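Local coordinates for PPC domain-containing protein (Pyrococcus horikoshii, PDB 2DT4) that is of unknown function but belongs to the plant- and prokaryote-conserved (PPC) family, whose plant members are DNA-binding AT-hook proteins, and assembles as a trimer, at residues Y12-V16 / V113-L118; Y70-I76 / A90-N96. All coordinates share one frame; numbering follows the deposited sequence.

Overall arrangement
Both contacts are antiparallel strand pairs in the same mixed sheet of the PPC domain. Contact 1 (12-16 with 113-118) joins strand 5-16, near the start of the chain, to strand 114-123, which comes late in the chain. Contact 2 (70-76 with 90-96) is nested inside the loop that contact 1 closes, and ties together the hairpin of strands 69-82 and 85-95. The centres lie about 14 Å apart and the nearest atoms about 5 Å; strand 38-46 runs between them, pairing with 114-123 on one side and 69-82 on the other. Both contacts also touch the second subunit, so one sheet supplies both the domain's frame and part of the trimer interface.

Contact 1: Y12-V16 / V113-L118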
loop_
_atom_site.group_PDB
_atom_site.type_symbol
_atom_site.label_atom_id
_atom_site.label_comp_id
_atom_site.label_asym_id
_atom_site.label_seq_id
_atom_site.Cartn_x
_atom_site.Cartn_y
_atom_site.Cartn_z
ATOM N N TYR A 12 -2.451 -15.392 0.332
ATOM C CA TYR A 12 -3.102 -15.450 1.623
ATOM C C TYR A 12 -3.727 -14.124 2.063
ATOM O O TYR A 12 -3.251 -13.047 1.710
ATOM C CB TYR A 12 -2.109 -15.859 2.717
ATOM C CG TYR A 12 -1.289 -17.128 2.472
ATOM C CD1 TYR A 12 -1.647 -18.325 3.063
ATOM C CD2 TYR A 12 -0.146 -17.108 1.677
ATOM C CE1 TYR A 12 -0.891 -19.462 2.880
ATOM C CE2 TYR A 12 0.621 -18.234 1.512
ATOM C CZ TYR A 12 0.237 -19.406 2.103
ATOM O OH TYR A 12 1.032 -20.535 1.957
ATOM N N LEU A 13 -4.795 -14.227 2.840
ATOM C CA LEU A 13 -5.470 -13.086 3.443
ATOM C C LEU A 13 -5.987 -13.575 4.779
ATOM O O LEU A 13 -6.721 -14.560 4.811
ATOM C CB LEU A 13 -6.626 -12.589 2.560
ATOM C CG LEU A 13 -7.349 -11.364 3.141
ATOM C CD1 LEU A 13 -6.414 -10.165 3.299
ATOM C CD2 LEU A 13 -8.550 -11.027 2.268
ATOM N N PHE A 14 -5.577 -12.918 5.862
ATOM C CA PHE A 14 -5.871 -13.426 7.199
ATOM C C PHE A 14 -5.851 -12.338 8.241
ATOM O O PHE A 14 -5.226 -11.265 8.057
ATOM C CB PHE A 14 -4.895 -14.549 7.602
ATOM C CG PHE A 14 -3.441 -14.203 7.439
ATOM C CD1 PHE A 14 -2.763 -13.457 8.391
ATOM C CD2 PHE A 14 -2.765 -14.598 6.317
ATOM C CE1 PHE A 14 -1.415 -13.110 8.199
ATOM C CE2 PHE A 14 -1.441 -14.275 6.127
ATOM C CZ PHE A 14 -0.762 -13.512 7.055
ATOM N N ARG A 15 -6.520 -12.639 9.352
ATOM C CA ARG A 15 -6.433 -11.824 10.535
ATOM C C ARG A 15 -5.480 -12.428 11.534
ATOM O O ARG A 15 -5.604 -13.589 11.909
ATOM C CB ARG A 15 -7.791 -11.651 11.200
ATOM C CG ARG A 15 -7.678 -10.814 12.435
ATOM C CD ARG A 15 -8.965 -10.216 12.885
ATOM N NE ARG A 15 -9.862 -11.221 13.409
ATOM C CZ ARG A 15 -9.967 -11.568 14.697
ATOM N NH1 ARG A 15 -10.872 -12.477 15.077
ATOM N NH2 ARG A 15 -9.162 -11.077 15.595
ATOM N N VAL A 16 -4.538 -11.604 11.966
ATOM C CA VAL A 16 -3.561 -11.983 12.962
ATOM C C VAL A 16 -4.218 -11.890 14.349
ATOM O O VAL A 16 -4.833 -10.879 14.660
ATOM C CB VAL A 16 -2.341 -11.021 12.888
ATOM C CG1 VAL A 16 -1.330 -11.370 13.948
ATOM C CG2 VAL A 16 -1.711 -11.023 11.528
ATOM N N VAL A 113 -5.796 -5.582 15.939
ATOM C CA VAL A 113 -6.417 -6.198 14.740
ATOM C C VAL A 113 -5.371 -5.989 13.658
ATOM O O VAL A 113 -4.864 -4.903 13.517
ATOM C CB VAL A 113 -7.731 -5.555 14.294
ATOM C CG1 VAL A 113 -8.213 -6.077 12.891
ATOM C CG2 VAL A 113 -8.804 -5.790 15.369
ATOM N N ALA A 114 -5.149 -7.023 12.823
ATOM C CA ALA A 114 -4.227 -6.854 11.675
ATOM C C ALA A 114 -4.772 -7.789 10.594
ATOM O O ALA A 114 -4.918 -9.012 10.832
ATOM C CB ALA A 114 -2.768 -7.117 11.926
ATOM N N GLU A 115 -5.106 -7.202 9.450
ATOM C CA GLU A 115 -5.677 -7.889 8.325
ATOM C C GLU A 115 -4.600 -7.785 7.264
ATOM O O GLU A 115 -4.349 -6.704 6.695
ATOM C CB GLU A 115 -7.006 -7.262 7.898
ATOM C CG GLU A 115 -8.065 -7.451 8.982
ATOM C CD GLU A 115 -9.349 -6.674 8.777
ATOM O OE1 GLU A 115 -9.494 -5.925 7.796
ATOM O OE2 GLU A 115 -10.246 -6.786 9.644
ATOM N N ILE A 116 -3.908 -8.899 7.111
ATOM C CA ILE A 116 -2.743 -8.987 6.238
ATOM C C ILE A 116 -2.968 -9.816 4.956
ATOM O O ILE A 116 -3.533 -10.941 5.006
ATOM C CB ILE A 116 -1.607 -9.650 7.074
ATOM C CG1 ILE A 116 -1.298 -8.894 8.389
ATOM C CG2 ILE A 116 -0.363 -9.827 6.229
ATOM C CD1 ILE A 116 -1.025 -7.411 8.288
ATOM N N PHE A 117 -2.435 -9.264 3.868
ATOM C CA PHE A 117 -2.405 -9.887 2.557
ATOM C C PHE A 117 -0.949 -10.270 2.305
ATOM O O PHE A 117 -0.050 -9.450 2.489
ATOM C CB PHE A 117 -2.883 -8.963 1.434
ATOM C CG PHE A 117 -2.691 -9.537 0.065
ATOM C CD1 PHE A 117 -1.689 -9.082 -0.764
ATOM C CD2 PHE A 117 -3.515 -10.564 -0.386
ATOM C CE1 PHE A 117 -1.510 -9.631 -2.051
ATOM C CE2 PHE A 117 -3.336 -11.102 -1.666
ATOM C CZ PHE A 117 -2.350 -10.628 -2.486
ATOM N N LEU A 118 -0.734 -11.513 1.887
ATOM C CA LEU A 118 0.613 -12.016 1.655
ATOM C C LEU A 118 0.656 -12.792 0.358
ATOM O O LEU A 118 -0.160 -13.698 0.154
ATOM C CB LEU A 118 1.060 -12.876 2.820
ATOM C CG LEU A 118 2.515 -13.291 2.763
ATOM C CD1 LEU A 118 3.039 -13.498 4.166
ATOM C CD2 LEU A 118 2.757 -14.565 1.939
#
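F14 lies across I116, its ring resting on the neighbouring strand: I116 O sits 3.9 Å above the ring plane, over its centre, while ring atom CE1 lies 3.6 Å from I116 CB. Its chi1 of 52° sets CG between the backbone N and the carbonyl carbon, which folds the ring back over the partner chain. V16 follows on the same face, its CG2 coming obliquely against I116 CG1 at 3.8 Å and its CB facing A114 CB. At the other end Y12 and L118 run side by side, CD2 to CD2, and L118 O lies at the edge of the tyrosine ring, in its plane. On the reverse face L13 CD1 comes within 3.4 Å of I116 O and also packs on F117 CB, while F117 CD2 approaches Y12 O.

The backbones hold these groups in antiparallel register. Y12 pairs with L118 and F14 with I116 through two hydrogen bonds each; I116 N gives a 2.9 Å bond to F14 O, nearly in line with that carbonyl, whereas L118 N meets Y12 O from a direction tilted 33° out of the carbonyl plane. L13-F117, between these two, and R15-E115, beyond F14-I116, are the non-hydrogen-bonded pairs.

Farther out, helix 22-33 packs on the Y12, F14 and V16 face: F29 meets the Y12 ring edge-to-face, and Y12 OH bonds to E33. The other face turns to the second subunit, where E115 OE1 forms a salt bridge with R128 of that chain and R15 NE bonds to W138 O of that chain. Strand 38-46 flanks strand 114-123, and Y12 pairs with a strand of the second subunit, continuing the sheet across the interface: a helix-backed, largely antiparallel sheet of the PPC domain, here built into a trimer.

Contact 2: Y70-I76 / A90-N96; sequences YELISLI and AHVSLGN
Strands 70-76 and 90-95 pair antiparallel, their local axes at 140°, with a classic beta bulge where I73 and S74 both face S93. S93 O takes a 2.9 Å bond from I73 N and a weak, longer one from S74 N, while S93 N returns a bond to S74 O. On the N-terminal side of the bulge in strand 70-76, E71 and G95 exchange two bonds, each using a lone pair in the carbonyl plane; past it I76 and H91 also exchange two bonds, these nearly in line with the carbonyls.

On the bulge face S93 OG donates to S74 OG at 2.7 Å. S74 OG in turn donates to a water that bonds to H91 O, so a hydroxyl-hydroxyl-water chain links the two strands. I73 leans over this spot, its CB 3.4 Å from S93 OG, and its CD1 rests on G95 N, where glycine leaves room for it. The opposite face is apolar: L72 CD2 meets V92 CG1 at 3.5 Å, the two side chains crossing at about a right angle, and L75 CD1 reaches the same methyl from the other side of the bulge. Y70 CE2 touches N96 CB at 3.6 Å.

Strands 38-46 and 101-104 flank the hairpin by backbone bonds. I51 of strand 49-55 packs on V92 and L94, while I73, S74 and I76 meet neighbouring subunits.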
loop_
_atom_site.group_PDB
_atom_site.type_symbol
_atom_site.label_atom_id
_atom_site.label_comp_id
_atom_site.label_asym_id
_atom_site.label_seq_id
_atom_site.Cartn_x
_atom_site.Cartn_y
_atom_site.Cartn_z
ATOM N N TYR A 70 -2.789 2.861 17.831
ATOM C CA TYR A 70 -2.685 3.607 16.598
ATOM C C TYR A 70 -3.367 2.833 15.494
ATOM O O TYR A 70 -3.153 1.606 15.351
ATOM C CB TYR A 70 -1.214 3.846 16.233
ATOM C CG TYR A 70 -0.547 4.969 16.979
ATOM C CD1 TYR A 70 -0.124 4.823 18.316
ATOM C CD2 TYR A 70 -0.321 6.189 16.348
ATOM C CE1 TYR A 70 0.504 5.897 18.999
ATOM C CE2 TYR A 70 0.293 7.244 17.012
ATOM C CZ TYR A 70 0.682 7.096 18.330
ATOM O OH TYR A 70 1.286 8.156 18.988
ATOM N N GLU A 71 -4.139 3.524 14.667
ATOM C CA GLU A 71 -4.687 2.911 13.460
ATOM C C GLU A 71 -3.521 2.564 12.507
ATOM O O GLU A 71 -2.650 3.409 12.206
ATOM C CB GLU A 71 -5.730 3.797 12.751
ATOM C CG GLU A 71 -6.988 4.048 13.581
ATOM C CD GLU A 71 -7.925 2.856 13.682
ATOM O OE1 GLU A 71 -8.689 2.753 14.673
ATOM O OE2 GLU A 71 -7.964 2.001 12.770
ATOM N N LEU A 72 -3.485 1.317 12.067
ATOM C CA LEU A 72 -2.480 0.848 11.121
ATOM C C LEU A 72 -3.019 1.177 9.734
ATOM O O LEU A 72 -3.799 0.437 9.170
ATOM C CB LEU A 72 -2.264 -0.661 11.324
ATOM C CG LEU A 72 -0.942 -1.375 10.946
ATOM C CD1 LEU A 72 -1.116 -2.796 10.487
ATOM C CD2 LEU A 72 0.165 -0.594 10.263
ATOM N N ILE A 73 -2.638 2.352 9.235
ATOM C CA ILE A 73 -3.173 2.895 8.004
ATOM C C ILE A 73 -2.577 2.178 6.803
ATOM O O ILE A 73 -3.293 1.805 5.879
ATOM C CB ILE A 73 -2.906 4.404 7.933
ATOM C CG1 ILE A 73 -3.690 5.132 9.027
ATOM C CG2 ILE A 73 -3.107 4.974 6.497
ATOM C CD1 ILE A 73 -3.251 6.559 9.253
ATOM N N SER A 74 -1.288 1.892 6.886
ATOM C CA SER A 74 -0.636 1.095 5.864
ATOM C C SER A 74 0.472 0.303 6.471
ATOM O O SER A 74 1.187 0.829 7.274
ATOM C CB SER A 74 -0.070 1.963 4.738
ATOM O OG SER A 74 0.968 2.820 5.161
ATOM N N LEU A 75 0.551 -0.997 5.916
ATOM C CA LEU A 75 1.696 -1.774 6.184
ATOM C C LEU A 75 2.035 -2.216 4.792
ATOM O O LEU A 75 1.177 -2.719 4.083
ATOM C CB LEU A 75 1.410 -2.990 7.085
ATOM C CG LEU A 75 2.704 -3.806 7.188
ATOM C CD1 LEU A 75 2.929 -4.295 8.571
ATOM C CD2 LEU A 75 2.787 -4.865 6.149
ATOM N N ILE A 76 3.303 -2.038 4.411
ATOM C CA ILE A 76 3.755 -2.457 3.095
ATOM C C ILE A 76 5.098 -3.037 3.370
ATOM O O ILE A 76 5.881 -2.449 4.099
ATOM C CB ILE A 76 3.871 -1.352 2.026
ATOM C CG1 ILE A 76 2.488 -0.737 1.749
ATOM C CG2 ILE A 76 4.455 -1.915 0.763
ATOM C CD1 ILE A 76 2.540 0.422 0.832
ATOM N N ALA A 90 9.169 -4.312 6.891
ATOM C CA ALA A 90 7.989 -3.515 6.571
ATOM C C ALA A 90 8.048 -2.104 7.113
ATOM O O ALA A 90 8.721 -1.829 8.094
ATOM C CB ALA A 90 6.738 -4.187 7.083
ATOM N N HIS A 91 7.304 -1.212 6.476
ATOM C CA HIS A 91 7.141 0.178 6.920
ATOM C C HIS A 91 5.672 0.393 7.195
ATOM O O HIS A 91 4.817 -0.247 6.590
ATOM C CB HIS A 91 7.593 1.191 5.863
ATOM C CG HIS A 91 9.081 1.300 5.736
ATOM N ND1 HIS A 91 9.737 2.509 5.758
ATOM C CD2 HIS A 91 10.044 0.354 5.649
ATOM C CE1 HIS A 91 11.035 2.309 5.615
ATOM N NE2 HIS A 91 11.251 1.010 5.544
ATOM N N VAL A 92 5.412 1.265 8.170
ATOM C CA VAL A 92 4.003 1.506 8.569
ATOM C C VAL A 92 3.708 2.985 8.673
ATOM O O VAL A 92 4.575 3.791 9.001
ATOM C CB VAL A 92 3.692 0.838 9.936
ATOM C CG1 VAL A 92 3.653 -0.662 9.816
ATOM C CG2 VAL A 92 4.658 1.315 11.007
ATOM N N SER A 93 2.424 3.299 8.461
ATOM C CA SER A 93 1.899 4.631 8.695
ATOM C C SER A 93 0.803 4.344 9.738
ATOM O O SER A 93 0.055 3.340 9.646
ATOM C CB SER A 93 1.382 5.389 7.489
ATOM O OG SER A 93 0.303 4.754 6.959
ATOM N N LEU A 94 0.857 5.156 10.790
ATOM C CA LEU A 94 0.035 4.988 11.968
ATOM C C LEU A 94 -0.740 6.239 12.325
ATOM O O LEU A 94 -0.166 7.340 12.423
ATOM C CB LEU A 94 1.038 4.695 13.053
ATOM C CG LEU A 94 1.886 3.433 12.910
ATOM C CD1 LEU A 94 2.976 3.458 13.909
ATOM C CD2 LEU A 94 1.093 2.179 13.054
ATOM N N GLY A 95 -2.038 6.078 12.544
ATOM C CA GLY A 95 -2.910 7.187 12.866
ATOM C C GLY A 95 -3.249 7.295 14.327
ATOM O O GLY A 95 -3.671 6.335 14.975
ATOM N N ASN A 96 -3.131 8.504 14.850
ATOM C CA ASN A 96 -3.465 8.747 16.244
ATOM C C ASN A 96 -4.908 9.203 16.375
ATOM O O ASN A 96 -5.657 9.237 15.401
ATOM C CB ASN A 96 -2.428 9.637 16.974
ATOM C CG ASN A 96 -2.675 11.159 16.894
ATOM O OD1 ASN A 96 -1.959 11.921 17.599
ATOM N ND2 ASN A 96 -3.589 11.612 16.086
HETATM O O HOH W 1 3.276 1.451 4.724
#